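Local coordinates for putative cytochrome P450 YjiB (Bacillus subtilis subsp. subtilis, PDB 4RM4), which probably acts as a heme-dependent monooxygenase that activates molecular oxygen at its iron and inserts one oxygen atom into organic substrates, at residues P140-V143 / I144-L148; L235-V238 / A239-T243; G149-S152 / A153-E156; Q157-A160 / W161-L165; E109-I112 / Q113-D117. One frame throughout, in Å; residues are numbered along the deposited sequence.

Contact 1 of 5, residues P140-V143 / I144-L148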
# COMPACT_ATOMS: atom_id res chain seq x y z
N PRO A 140 8.87 -5.36 4.38
CA PRO A 140 7.56 -5.16 5.04
C PRO A 140 7.01 -6.45 5.66
O PRO A 140 6.26 -6.40 6.65
CB PRO A 140 6.65 -4.70 3.90
CG PRO A 140 7.60 -4.08 2.90
CD PRO A 140 8.83 -4.95 2.97
N VAL A 141 7.34 -7.58 5.05
CA VAL A 141 6.91 -8.88 5.57
C VAL A 141 7.53 -9.17 6.93
O VAL A 141 6.83 -9.61 7.85
CB VAL A 141 7.27 -10.01 4.59
CG1 VAL A 141 6.94 -11.38 5.21
CG2 VAL A 141 6.53 -9.81 3.27
N ILE A 142 8.83 -8.95 7.04
CA ILE A 142 9.51 -9.15 8.31
C ILE A 142 8.94 -8.21 9.36
O ILE A 142 8.68 -8.62 10.49
CB ILE A 142 11.02 -8.92 8.22
CG1 ILE A 142 11.63 -9.87 7.20
CG2 ILE A 142 11.66 -9.14 9.59
CD1 ILE A 142 13.11 -9.58 6.93
N VAL A 143 8.75 -6.95 8.99
CA VAL A 143 8.22 -5.98 9.93
C VAL A 143 6.84 -6.37 10.45
O VAL A 143 6.61 -6.34 11.65
CB VAL A 143 8.16 -4.56 9.31
CG1 VAL A 143 7.39 -3.62 10.22
CG2 VAL A 143 9.58 -4.04 9.07
N ILE A 144 5.93 -6.75 9.55
CA ILE A 144 4.55 -7.02 9.97
C ILE A 144 4.47 -8.32 10.77
O ILE A 144 3.64 -8.48 11.67
CB ILE A 144 3.58 -7.06 8.76
CG1 ILE A 144 2.14 -6.85 9.24
CG2 ILE A 144 3.74 -8.35 7.96
CD1 ILE A 144 1.90 -5.47 9.87
N SER A 145 5.34 -9.27 10.45
CA SER A 145 5.33 -10.51 11.20
C SER A 145 5.69 -10.23 12.66
O SER A 145 5.06 -10.75 13.57
CB SER A 145 6.27 -11.56 10.60
OG SER A 145 7.61 -11.29 10.96
N GLU A 146 6.69 -9.39 12.87
CA GLU A 146 7.11 -9.03 14.23
C GLU A 146 6.07 -8.16 14.93
O GLU A 146 5.83 -8.29 16.13
CB GLU A 146 8.48 -8.36 14.23
CG GLU A 146 9.61 -9.25 13.73
CD GLU A 146 10.99 -8.78 14.17
OE1 GLU A 146 11.06 -7.85 15.00
OE2 GLU A 146 11.99 -9.34 13.69
N LEU A 147 5.43 -7.29 14.16
CA LEU A 147 4.36 -6.47 14.70
C LEU A 147 3.10 -7.28 14.97
O LEU A 147 2.27 -6.88 15.79
CB LEU A 147 4.04 -5.32 13.75
CG LEU A 147 4.74 -4.00 14.06
CD1 LEU A 147 4.30 -3.51 15.43
CD2 LEU A 147 6.26 -4.16 13.98
N LEU A 148 2.94 -8.42 14.29
CA LEU A 148 1.81 -9.32 14.55
C LEU A 148 2.15 -10.42 15.54
O LEU A 148 1.35 -11.34 15.75
CB LEU A 148 1.31 -9.96 13.26
CG LEU A 148 0.39 -9.07 12.44
CD1 LEU A 148 0.14 -9.68 11.07
CD2 LEU A 148 -0.92 -8.88 13.18
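Val-143 and Leu-147 lie side by side and point the same way, one turn apart on helix 138-147, the E helix of the P450 fold. Val-143 CG1 meets Leu-147 CD2 at 4.0 Å. The first torsion of Leu-147 sits off the staggered values (chi1 -95°), and CD2 also comes to 3.2 Å from Val-143 O. Ile-142 and Glu-146 make a second such pair, with Ile-142 CG2 alongside Glu-146 OE2 at 4.1 Å; the carboxylate itself is held by a salt bridge to Arg-111 on helix 102-123. Ser-145 bonds back to its own backbone instead. Its hydroxyl sits between the backbone N and the carbonyl carbon (chi1 79°), a torsion that folds OG back to donate to Ile-142 O at 2.9 Å. Glu-146 N donates to the same Ile-142 O at 3.2 Å, and both donors arrive from one face of the carbonyl plane. With an alanine here in place of the serine, Ile-142 O would probably keep only the amide of Glu-146 as a donor from this turn. The branched Ile-144 suits the inner side of the helix: CG2 lies 3.3 Å from Val-141 O, while the side chain touches the heme and rests on Leu-237 and Asn-241 of helix 226-257. Val-143 packs on Ile-112 and Ile-115, and Ile-142 on Ile-115, of helix 102-123. The chemistry is thus that of a buried helix: aliphatic branches face its neighbours, a small hydroxyl spends its polarity on its own backbone, and the one charged group is paired with an arginine of another helix.

Contact 2 of 5, residues L235-V238 / A239-T243. With HEM (protoporphyrin IX containing Fe), chain B.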
# COMPACT_ATOMS: atom_id res chain seq x y z
N LEU A 235 -5.92 -8.88 6.60
CA LEU A 235 -5.99 -7.64 5.83
C LEU A 235 -4.69 -6.85 5.92
O LEU A 235 -4.26 -6.24 4.94
CB LEU A 235 -7.16 -6.77 6.29
CG LEU A 235 -7.33 -5.44 5.55
CD1 LEU A 235 -7.41 -5.67 4.03
CD2 LEU A 235 -8.55 -4.70 6.08
N LEU A 236 -4.08 -6.84 7.10
CA LEU A 236 -2.83 -6.12 7.27
C LEU A 236 -1.75 -6.59 6.29
O LEU A 236 -0.99 -5.79 5.78
CB LEU A 236 -2.32 -6.22 8.71
CG LEU A 236 -3.24 -5.62 9.77
CD1 LEU A 236 -2.50 -5.62 11.12
CD2 LEU A 236 -3.72 -4.21 9.41
N LEU A 237 -1.68 -7.90 6.05
CA LEU A 237 -0.77 -8.44 5.05
C LEU A 237 -1.21 -8.03 3.66
O LEU A 237 -0.39 -7.55 2.86
CB LEU A 237 -0.76 -9.98 5.11
CG LEU A 237 -0.70 -10.58 6.51
CD1 LEU A 237 -0.51 -12.10 6.40
CD2 LEU A 237 0.39 -9.95 7.33
N VAL A 238 -2.49 -8.22 3.37
CA VAL A 238 -3.04 -7.97 2.04
C VAL A 238 -2.92 -6.49 1.66
O VAL A 238 -2.50 -6.15 0.55
CB VAL A 238 -4.53 -8.44 1.93
CG1 VAL A 238 -5.17 -8.04 0.60
CG2 VAL A 238 -4.61 -9.98 2.10
N ALA A 239 -3.23 -5.62 2.62
CA ALA A 239 -3.23 -4.17 2.40
C ALA A 239 -1.85 -3.53 2.48
O ALA A 239 -1.60 -2.49 1.85
CB ALA A 239 -4.18 -3.50 3.39
N GLY A 240 -0.96 -4.15 3.24
CA GLY A 240 0.28 -3.51 3.64
C GLY A 240 1.58 -4.05 3.08
O GLY A 240 2.55 -3.31 2.94
N ASN A 241 1.64 -5.34 2.77
CA ASN A 241 2.92 -5.91 2.34
C ASN A 241 3.41 -5.35 1.00
O ASN A 241 4.47 -4.72 0.91
CB ASN A 241 2.83 -7.44 2.21
CG ASN A 241 2.80 -8.15 3.56
OD1 ASN A 241 2.86 -7.53 4.60
ND2 ASN A 241 2.70 -9.47 3.52
N GLU A 242 2.64 -5.62 -0.04
CA GLU A 242 3.09 -5.32 -1.39
C GLU A 242 3.07 -3.81 -1.62
O GLU A 242 3.92 -3.28 -2.33
CB GLU A 242 2.26 -6.08 -2.42
CG GLU A 242 2.56 -5.70 -3.86
CD GLU A 242 2.18 -6.78 -4.86
OE1 GLU A 242 1.29 -7.60 -4.57
OE2 GLU A 242 2.79 -6.80 -5.96
N THR A 243 2.11 -3.11 -1.02
CA THR A 243 2.05 -1.64 -1.21
C THR A 243 3.28 -0.95 -0.64
O THR A 243 3.82 -0.01 -1.24
CB THR A 243 0.83 -1.02 -0.50
OG1 THR A 243 0.82 -1.45 0.87
CG2 THR A 243 -0.47 -1.40 -1.18
CHA HEM B . -6.63 1.36 3.41
CHB HEM B . -2.97 2.63 0.51
CHC HEM B . 0.19 0.46 3.51
CHD HEM B . -3.50 -1.24 6.15
C1A HEM B . -5.92 1.94 2.38
C2A HEM B . -6.44 2.80 1.34
C3A HEM B . -5.44 3.15 0.54
C4A HEM B . -4.23 2.54 1.04
CMA HEM B . -5.52 4.07 -0.72
CAA HEM B . -7.92 3.26 1.19
CBA HEM B . -8.75 2.17 0.54
CGA HEM B . -10.11 2.69 0.11
O1A HEM B . -10.85 1.89 -0.51
O2A HEM B . -10.44 3.87 0.39
C1B HEM B . -1.82 2.18 1.10
C2B HEM B . -0.48 2.50 0.66
C3B HEM B . 0.39 1.89 1.48
C4B HEM B . -0.37 1.18 2.48
CMB HEM B . -0.15 3.39 -0.56
CAB HEM B . 1.93 1.91 1.48
CBB HEM B . 2.60 2.89 0.86
C1C HEM B . -0.53 -0.15 4.50
C2C HEM B . 0.01 -0.86 5.64
C3C HEM B . -1.02 -1.32 6.36
C4C HEM B . -2.23 -0.93 5.71
CMC HEM B . 1.53 -1.00 5.92
CAC HEM B . -1.04 -2.15 7.67
CBC HEM B . 0.03 -2.77 8.18
C1D HEM B . -4.68 -0.73 5.65
C2D HEM B . -5.98 -1.06 6.16
C3D HEM B . -6.97 -0.24 5.31
C4D HEM B . -6.15 0.50 4.37
CMD HEM B . -6.29 -2.01 7.33
CAD HEM B . -8.51 -0.22 5.46
CBD HEM B . -8.87 0.93 6.40
CGD HEM B . -10.37 1.06 6.50
O1D HEM B . -10.85 1.74 7.45
O2D HEM B . -11.07 0.48 5.63
NA HEM B . -4.56 1.79 2.15
NB HEM B . -1.70 1.36 2.21
NC HEM B . -1.91 -0.22 4.56
ND HEM B . -4.82 0.18 4.61
FE HEM B . -3.25 0.91 3.47
O HOH W 1 2.03 -5.19 6.15
O HOH W 2 0.42 -8.14 0.38
O HOH W 3 -0.17 -4.73 -0.37
O HOH W 4 -3.46 -0.85 1.80
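Leu-235 O takes the N-H of Ala-239 in a short, nearly axial helical bond of 2.6 Å, but beyond it the helix opens: Gly-240 N bonds weakly to Leu-236 O, Asn-241 N returns to Leu-237 O at 3.0 Å, and the amides of Glu-242 and Thr-243 miss their carbonyls. Water fills this kink, water 3 accepting from Thr-243 N at 2.9 Å and donating to Val-238 O. Ala-239 O, freed from the backbone pattern, receives Thr-243 OG1 at 2.8 Å and also water 4, which is bound to the heme iron at 2.4 Å. This is the distorted distal helix of P450s, with the Ala-Gly-X-Glu-Thr signature that in the family lines the site where oxygen binds, probably so here. Glycine suits its place: Gly-240 CA lies 3.3 Å from HEM C2C, and a beta carbon on it would run into Leu-236 O. Leu-235 turns CD1 onto Ala-239 CB (3.9 Å), while its CD2 and that of Leu-236 lie against porphyrin substituents. On the side turned from the heme, Leu-237 and Asn-241 pack on helices 138-147 and 155-165, Leu-237 also on Leu-191 of helix 177-204, and Val-238 meets Arg-184 of that helix.

Contact 3 of 5, residues G149-S152 / A153-E156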
# COMPACT_ATOMS: atom_id res chain seq x y z
N GLY A 149 3.34 -10.35 16.13
CA GLY A 149 3.73 -11.29 17.16
C GLY A 149 3.95 -12.71 16.66
O GLY A 149 3.83 -13.67 17.42
N VAL A 150 4.30 -12.84 15.39
CA VAL A 150 4.63 -14.14 14.83
C VAL A 150 5.89 -14.66 15.52
O VAL A 150 6.93 -14.00 15.50
CB VAL A 150 4.89 -14.05 13.31
CG1 VAL A 150 5.38 -15.38 12.77
CG2 VAL A 150 3.62 -13.61 12.59
N PRO A 151 5.79 -15.83 16.17
CA PRO A 151 6.99 -16.33 16.86
C PRO A 151 8.13 -16.53 15.87
O PRO A 151 7.89 -17.00 14.75
CB PRO A 151 6.52 -17.67 17.44
CG PRO A 151 5.39 -18.08 16.58
CD PRO A 151 4.69 -16.80 16.19
N SER A 152 9.34 -16.16 16.27
CA SER A 152 10.49 -16.16 15.37
C SER A 152 10.78 -17.54 14.79
O SER A 152 11.36 -17.66 13.70
CB SER A 152 11.73 -15.58 16.07
OG SER A 152 12.03 -16.29 17.26
N ALA A 153 10.39 -18.58 15.51
CA ALA A 153 10.59 -19.94 15.03
C ALA A 153 9.50 -20.39 14.05
O ALA A 153 9.37 -21.57 13.77
CB ALA A 153 10.71 -20.92 16.19
N HIS A 154 8.74 -19.44 13.53
CA HIS A 154 7.71 -19.76 12.53
C HIS A 154 7.70 -18.79 11.36
O HIS A 154 6.74 -18.73 10.59
CB HIS A 154 6.33 -19.84 13.18
CG HIS A 154 6.15 -21.05 14.04
ND1 HIS A 154 6.60 -22.30 13.66
CD2 HIS A 154 5.59 -21.21 15.26
CE1 HIS A 154 6.31 -23.17 14.61
NE2 HIS A 154 5.70 -22.54 15.59
N MET A 155 8.80 -18.06 11.22
CA MET A 155 8.94 -17.05 10.19
C MET A 155 8.81 -17.52 8.73
O MET A 155 8.28 -16.78 7.91
CB MET A 155 10.24 -16.28 10.39
CG MET A 155 10.22 -15.39 11.62
SD MET A 155 9.07 -14.01 11.44
CE MET A 155 9.93 -13.03 10.20
N GLU A 156 9.31 -18.71 8.39
CA GLU A 156 9.27 -19.14 6.98
C GLU A 156 7.88 -19.52 6.52
O GLU A 156 7.49 -19.25 5.38
CB GLU A 156 10.22 -20.31 6.71
CG GLU A 156 10.05 -20.91 5.30
CD GLU A 156 10.19 -19.86 4.17
OE1 GLU A 156 11.09 -19.00 4.25
OE2 GLU A 156 9.39 -19.91 3.21
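Between the E and F helices the chain makes a type I beta turn, closed where His-154 N donates to Pro-151 O; a Schellman motif ends the helix before it, and His-154 is also the N-cap of the next helix. Gly-149 comes first. It is the C-prime residue of the Schellman motif, where Val-150 N reaches back to Ser-145 O and Gly-149 N to Glu-146 O; its positive phi of 69° suits glycine, which has no beta carbon to resist it. Val-150 then turns inward, being the buried residue of the loop. Its side chain and that of Met-155 cross at a slant, Val-150 CG1 4.2 Å from Met-155 SD, and the thioether chain, bent at both chi2 and chi3, also touches Ser-145. Pro-151 fixes phi just where the chain needs an extended residue before the turn. Pro-151 O accepts His-154 N at 2.9 Å, the donor standing well above the carbonyl plane, and the proline ring meets the imidazole: Pro-151 CG lies at the edge of the His-154 ring, near its plane, 3.4 Å from CD2. Ser-152, on the surface, occupies the first corner of the turn and Ala-153 the second, both small residues that fit a tight bend exposed to solvent. The main-chain oxygen of Ser-152 lies beside the methionine chain, with Ser-152 O 3.3 Å from Met-155 CG.

Contact 4 of 5, residues Q157-A160 / W161-L165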
# COMPACT_ATOMS: atom_id res chain seq x y z
N GLN A 157 7.12 -20.14 7.41
CA GLN A 157 5.77 -20.55 7.10
C GLN A 157 4.94 -19.30 6.85
O GLN A 157 4.07 -19.26 5.98
CB GLN A 157 5.21 -21.32 8.30
CG GLN A 157 3.96 -22.11 8.03
CD GLN A 157 3.55 -22.91 9.25
OE1 GLN A 157 4.11 -22.75 10.34
NE2 GLN A 157 2.56 -23.78 9.08
N PHE A 158 5.23 -18.27 7.63
CA PHE A 158 4.52 -17.01 7.51
C PHE A 158 4.86 -16.30 6.21
O PHE A 158 3.98 -15.83 5.49
CB PHE A 158 4.86 -16.12 8.70
CG PHE A 158 3.94 -14.95 8.86
CD1 PHE A 158 2.68 -15.13 9.38
CD2 PHE A 158 4.33 -13.70 8.48
CE1 PHE A 158 1.82 -14.06 9.53
CE2 PHE A 158 3.48 -12.62 8.63
CZ PHE A 158 2.22 -12.81 9.16
N LYS A 159 6.15 -16.22 5.90
CA LYS A 159 6.60 -15.66 4.64
C LYS A 159 5.96 -16.38 3.45
O LYS A 159 5.52 -15.75 2.50
CB LYS A 159 8.13 -15.74 4.56
CG LYS A 159 8.72 -15.22 3.26
CD LYS A 159 8.47 -13.72 3.11
CE LYS A 159 9.38 -13.11 2.06
NZ LYS A 159 9.23 -11.63 1.95
N ALA A 160 5.89 -17.70 3.53
CA ALA A 160 5.31 -18.51 2.46
C ALA A 160 3.86 -18.14 2.19
O ALA A 160 3.44 -18.05 1.04
CB ALA A 160 5.42 -19.99 2.79
N TRP A 161 3.09 -17.93 3.26
CA TRP A 161 1.72 -17.43 3.16
C TRP A 161 1.67 -16.04 2.52
O TRP A 161 0.80 -15.78 1.67
CB TRP A 161 1.09 -17.36 4.55
CG TRP A 161 0.70 -18.69 5.12
CD1 TRP A 161 0.21 -19.76 4.43
CD2 TRP A 161 0.78 -19.10 6.49
NE1 TRP A 161 -0.03 -20.81 5.29
CE2 TRP A 161 0.32 -20.43 6.56
CE3 TRP A 161 1.20 -18.46 7.67
CZ2 TRP A 161 0.26 -21.14 7.76
CZ3 TRP A 161 1.14 -19.17 8.85
CH2 TRP A 161 0.68 -20.49 8.89
N SER A 162 2.58 -15.16 2.92
CA SER A 162 2.59 -13.81 2.35
C SER A 162 2.89 -13.82 0.86
O SER A 162 2.39 -12.98 0.11
CB SER A 162 3.57 -12.89 3.09
OG SER A 162 2.98 -12.40 4.28
N ASP A 163 3.71 -14.78 0.43
CA ASP A 163 4.00 -14.94 -0.99
C ASP A 163 2.76 -15.36 -1.76
O ASP A 163 2.48 -14.85 -2.85
CB ASP A 163 5.10 -15.98 -1.23
CG ASP A 163 6.45 -15.50 -0.77
OD1 ASP A 163 6.61 -14.27 -0.60
OD2 ASP A 163 7.35 -16.35 -0.59
N LEU A 164 2.03 -16.31 -1.19
CA LEU A 164 0.82 -16.82 -1.81
C LEU A 164 -0.23 -15.73 -1.94
O LEU A 164 -1.05 -15.75 -2.85
CB LEU A 164 0.26 -17.99 -1.00
CG LEU A 164 0.96 -19.33 -1.22
CD1 LEU A 164 0.62 -20.31 -0.11
CD2 LEU A 164 0.58 -19.88 -2.59
N LEU A 165 -0.21 -14.78 -1.01
CA LEU A 165 -1.21 -13.72 -1.00
C LEU A 165 -1.09 -12.79 -2.21
O LEU A 165 -2.06 -12.15 -2.61
CB LEU A 165 -1.13 -12.91 0.29
CG LEU A 165 -1.82 -13.54 1.50
CD1 LEU A 165 -1.71 -12.61 2.70
CD2 LEU A 165 -3.26 -13.85 1.16
O HOH W 5 2.02 -14.10 6.25
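Helix 155-165, the F helix of the P450 fold, carries this one-turn contact, in which the indole of Trp-161 folds back over Gln-157. The two side chains run alongside each other. Gln-157 CG makes a CH-pi contact over the face of the six-membered ring of Trp-161, 4.0 Å from its centroid and 21° off the normal, and the amide beyond it is inclined to the indole by 27°. Trp-161 CG stands anti to its carbonyl carbon (chi1 -75°), which swings the ring back along the helix. Gln-157 O then lies over one face of the ring while accepting Trp-161 N at 3.2 Å. Phe-158 crosses the indole at about a right angle, its CD1 4.0 Å from Trp-161 CE3. Over one face of the phenyl ring, water 5 sits 3.0 Å from the plane, above its centre, donating to Phe-158 O at 2.7 Å and bonding Ser-162 OG at 2.8 Å. A leucine in place of Trp-161 would probably leave the aliphatic part of Gln-157 without a flat surface and Glu-190, which bonds the indole N-H, without that donor. Lys-159 and Asp-163 are near but short of a salt bridge, NZ to OD1 being 4.5 Å; both turn to Tyr-137, the lysine by cation-pi and the aspartate by a hydrogen bond. The chemistry therefore divides: Phe-158 and Trp-161 are buried against the neighbouring helices with a bound water, whereas Lys-159 and Asp-163, partly exposed and probably still attracting each other weakly, share Tyr-137.

Contact 5 of 5, residues E109-I112 / Q113-D117; sequences EPRI and QEITD
An intrahelical salt bridge, Arg-111 with Glu-114, and a doubly used carbonyl mark this local contact on helix 102-123, the D helix of the P450 helical bundle. Arg-111 NE lies 3.0 Å from Glu-114 OE1. The arginine chain bends at chi2 while the glutamate runs extended, and the two cross at about a right angle, their guanidinium and carboxylate planes 82° apart, so the pair meets through NE and one carboxylate oxygen and not as two groups in one plane. NH1 goes on to a salt bridge with Glu-146 of helix 138-147, making Arg-111 a tie between two carboxylates on different helices. Arg-111 NH1 also passes 4.0 Å from Ile-115 CG1, whose branch packs close over its own turn, 3.1 Å from Arg-111 O. Pro-110, on the solvent side, has no N-H to give, and the helix is kinked there; Pro-110 O still accepts Glu-114 N at 3.0 Å. The buried side is aliphatic: Ile-112 rests on Leu-357 of helix 352-369, and Leu-139 of helix 138-147 touches both Ile-115 and Thr-116. Gln-113, bent at chi2, gives NE2 to Asp-117 OD1 at 2.9 Å, the acceptor lying in the amide plane, and NE2 also bonds Ser-365. Thr-116 suits a buried position because it can pay for its hydroxyl locally. Thr-116 OG1, anti to the carbonyl carbon (chi1 -63°), donates to Ile-112 O at 2.9 Å; Thr-116 N reaches the same Ile-112 O at 3.0 Å, from the opposite face of the carbonyl plane.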
# COMPACT_ATOMS: atom_id res chain seq x y z
N GLU A 109 9.99 1.59 16.12
CA GLU A 109 10.99 2.19 15.22
C GLU A 109 12.35 1.52 15.38
O GLU A 109 13.00 1.17 14.39
CB GLU A 109 11.09 3.70 15.46
CG GLU A 109 12.12 4.39 14.58
CD GLU A 109 12.22 5.87 14.86
OE1 GLU A 109 11.68 6.32 15.90
OE2 GLU A 109 12.85 6.58 14.05
N PRO A 110 12.80 1.34 16.64
CA PRO A 110 14.00 0.55 16.93
C PRO A 110 14.06 -0.74 16.13
O PRO A 110 15.05 -0.98 15.43
CB PRO A 110 13.85 0.22 18.42
CG PRO A 110 12.89 1.25 18.97
CD PRO A 110 12.32 2.05 17.84
N ARG A 111 13.03 -1.57 16.23
CA ARG A 111 13.05 -2.88 15.58
C ARG A 111 12.99 -2.82 14.05
O ARG A 111 13.55 -3.67 13.37
CB ARG A 111 11.95 -3.80 16.11
CG ARG A 111 12.48 -5.06 16.78
CD ARG A 111 13.21 -5.95 15.78
NE ARG A 111 14.26 -6.74 16.42
CZ ARG A 111 14.85 -7.80 15.86
NH1 ARG A 111 14.49 -8.21 14.65
NH2 ARG A 111 15.79 -8.45 16.53
N ILE A 112 12.30 -1.81 13.52
CA ILE A 112 12.24 -1.65 12.07
C ILE A 112 13.62 -1.25 11.56
O ILE A 112 14.04 -1.71 10.49
CB ILE A 112 11.17 -0.62 11.67
CG1 ILE A 112 9.79 -1.07 12.20
CG2 ILE A 112 11.18 -0.42 10.15
CD1 ILE A 112 8.71 0.01 12.18
N GLN A 113 14.32 -0.44 12.34
CA GLN A 113 15.68 -0.03 12.00
C GLN A 113 16.63 -1.22 11.99
O GLN A 113 17.45 -1.36 11.08
CB GLN A 113 16.19 1.05 12.96
CG GLN A 113 17.55 1.64 12.59
CD GLN A 113 17.54 2.38 11.26
OE1 GLN A 113 16.91 3.43 11.13
NE2 GLN A 113 18.25 1.85 10.27
N GLU A 114 16.51 -2.07 12.99
CA GLU A 114 17.37 -3.24 13.09
C GLU A 114 17.14 -4.19 11.92
O GLU A 114 18.09 -4.70 11.33
CB GLU A 114 17.16 -3.93 14.44
CG GLU A 114 17.53 -3.05 15.63
CD GLU A 114 17.05 -3.59 16.97
OE1 GLU A 114 16.24 -4.54 16.98
OE2 GLU A 114 17.50 -3.07 18.01
N ILE A 115 15.88 -4.40 11.57
CA ILE A 115 15.54 -5.24 10.43
C ILE A 115 16.13 -4.68 9.14
O ILE A 115 16.68 -5.40 8.30
CB ILE A 115 14.02 -5.33 10.26
CG1 ILE A 115 13.40 -6.13 11.41
CG2 ILE A 115 13.68 -5.97 8.94
CD1 ILE A 115 11.89 -5.94 11.53
N THR A 116 15.98 -3.37 8.96
CA THR A 116 16.50 -2.70 7.78
C THR A 116 18.01 -2.89 7.70
O THR A 116 18.54 -3.28 6.66
CB THR A 116 16.17 -1.19 7.82
OG1 THR A 116 14.74 -1.02 7.80
CG2 THR A 116 16.77 -0.49 6.62
N ASP A 117 18.70 -2.63 8.80
CA ASP A 117 20.16 -2.75 8.79
C ASP A 117 20.61 -4.18 8.47
O ASP A 117 21.61 -4.38 7.79
CB ASP A 117 20.77 -2.27 10.11
CG ASP A 117 20.55 -0.79 10.35
OD1 ASP A 117 20.24 -0.07 9.37
OD2 ASP A 117 20.69 -0.34 11.50

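Overall arrangement
Contacts 1 and 2 are buried, contacts 4 and 5 partly so, and contact 3 lies on the surface, its centre about 23 Å from the chain centre. Contact 2 is nearest that centre, at about 6 Å, and differs most: its helix is kinked and bridged by water beside the iron, whereas contacts 1 and 4 keep regular helical bonds, and contact 5 does so past a proline kink. Contact 1 is the piece that touches all the others, packed mainly through apolar branches towards 2 and 4 but joined to 5 by a charge pair as well. Contact 3 is the connection from the helix of contact 1 to the helix it shares with contact 4. Contacts 2 and 5 do not meet, their centres about 19 Å apart.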